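Local structure of saframycin Mx1 synthetase B (Legionella pneumophila subsp. pneumophila, 3KXW) at residues V17-R20 against A21-P25. The protein belongs to the fatty acid AMP ligases, AMP-binding enzymes of the ANL superfamily. Sequence-based numbering, arbitrary orientation.
Sequences VRLR and ALHSP
The C-terminal end of helix 13-23, near the start of the chain, is where L19 meets H23 and R20 meets S24, each pair one turn apart. Ordinary i to i+4 bonding carries the helix to its last turn: A21 N bonds to V17 O at 3.0 Å, H23 N reaches L19 O on a fairly straight path (159° at the hydrogen), and S24 N closes on R20 O at 2.8 Å. L22 N lies less favourably, with only weak bonds to R18 O and L19 O. S24 is the first residue to leave helical backbone angles, and the chain turns off into P25, whose backbone pairs with E44.

On one flank the L19 and H23 side chains pass each other at a slant. With CG of L19 anti to the backbone N (chi1 -171°), the arm lies on the carbonyl side, and CD1 is the methyl that leans on toward H23, 3.3 Å from CE1. The imidazole also turns ND1 back to L19 O, 3.3 Å away, in a weak, bent bond. Y7 of helix 5-8 touches L19 and meets the H23 ring with the planes inclined at about 55°.

Further round, R20 stretches out from CG to NE, and its NH1 donates to a water lying in the guanidinium plane, 3.0 Å away. The same water lies 2.7 Å from S24 OG, so it bridges the arginine to the serine just past the helix end. NH2 of R20 bonds to Y232 O, and Y7 makes a cation-pi contact with the same arginine. With the guanidinium held by both protein and water, this buried charge is probably well fixed in orientation, tying the last helical turn to helix 5-8 and to Y232.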
# COMPACT_ATOMS: atom_id res chain seq x y z
N VAL A 17 19.91 -0.16 -13.92
CA VAL A 17 20.77 -0.20 -12.74
C VAL A 17 22.23 -0.43 -13.14
O VAL A 17 23.13 0.23 -12.62
CB VAL A 17 20.33 -1.28 -11.72
CG1 VAL A 17 21.34 -1.38 -10.58
CG2 VAL A 17 18.95 -0.94 -11.17
N ARG A 18 22.46 -1.36 -14.05
CA ARG A 18 23.82 -1.64 -14.55
C ARG A 18 24.49 -0.37 -15.09
O ARG A 18 25.65 -0.12 -14.80
CB ARG A 18 23.83 -2.72 -15.64
CG ARG A 18 23.63 -4.16 -15.12
CD ARG A 18 23.70 -5.21 -16.24
NE ARG A 18 24.95 -5.17 -17.02
CZ ARG A 18 25.06 -4.70 -18.27
NH1 ARG A 18 23.99 -4.23 -18.91
NH2 ARG A 18 26.24 -4.71 -18.89
N LEU A 19 23.74 0.39 -15.89
CA LEU A 19 24.28 1.58 -16.53
C LEU A 19 24.52 2.71 -15.53
O LEU A 19 25.55 3.38 -15.57
CB LEU A 19 23.37 2.05 -17.66
CG LEU A 19 23.96 3.16 -18.54
CD1 LEU A 19 25.26 2.69 -19.17
CD2 LEU A 19 22.95 3.56 -19.63
N ARG A 20 23.57 2.92 -14.63
CA ARG A 20 23.79 3.89 -13.57
C ARG A 20 25.04 3.57 -12.74
O ARG A 20 25.75 4.48 -12.33
CB ARG A 20 22.57 4.00 -12.67
CG ARG A 20 21.43 4.73 -13.36
CD ARG A 20 20.38 5.28 -12.40
NE ARG A 20 19.31 5.95 -13.12
CZ ARG A 20 19.36 7.18 -13.62
NH1 ARG A 20 20.44 7.95 -13.50
NH2 ARG A 20 18.29 7.66 -14.26
N ALA A 21 25.26 2.29 -12.46
CA ALA A 21 26.45 1.88 -11.71
C ALA A 21 27.78 2.16 -12.45
O ALA A 21 28.83 2.27 -11.81
CB ALA A 21 26.35 0.42 -11.29
N LEU A 22 27.71 2.27 -13.77
CA LEU A 22 28.89 2.67 -14.56
C LEU A 22 29.06 4.18 -14.64
O LEU A 22 30.19 4.67 -14.58
CB LEU A 22 28.81 2.12 -15.98
CG LEU A 22 28.69 0.62 -16.13
CD1 LEU A 22 28.76 0.28 -17.60
CD2 LEU A 22 29.80 -0.09 -15.34
N HIS A 23 27.96 4.91 -14.81
CA HIS A 23 28.02 6.37 -14.94
C HIS A 23 28.26 7.03 -13.59
O HIS A 23 28.93 8.07 -13.51
CB HIS A 23 26.70 6.94 -15.48
CG HIS A 23 26.52 6.81 -16.96
ND1 HIS A 23 26.68 5.62 -17.64
CD2 HIS A 23 26.12 7.72 -17.89
CE1 HIS A 23 26.43 5.81 -18.92
NE2 HIS A 23 26.09 7.07 -19.10
N SER A 24 27.69 6.46 -12.53
CA SER A 24 27.77 7.10 -11.22
C SER A 24 27.83 6.07 -10.10
O SER A 24 26.90 5.96 -9.30
CB SER A 24 26.58 8.05 -11.03
OG SER A 24 25.36 7.32 -11.01
N PRO A 25 28.93 5.33 -10.03
CA PRO A 25 29.09 4.22 -9.09
C PRO A 25 28.88 4.68 -7.66
O PRO A 25 28.30 3.93 -6.88
CB PRO A 25 30.56 3.80 -9.25
CG PRO A 25 31.18 4.74 -10.26
CD PRO A 25 30.10 5.51 -10.92
O HOH W 1 23.20 8.12 -12.44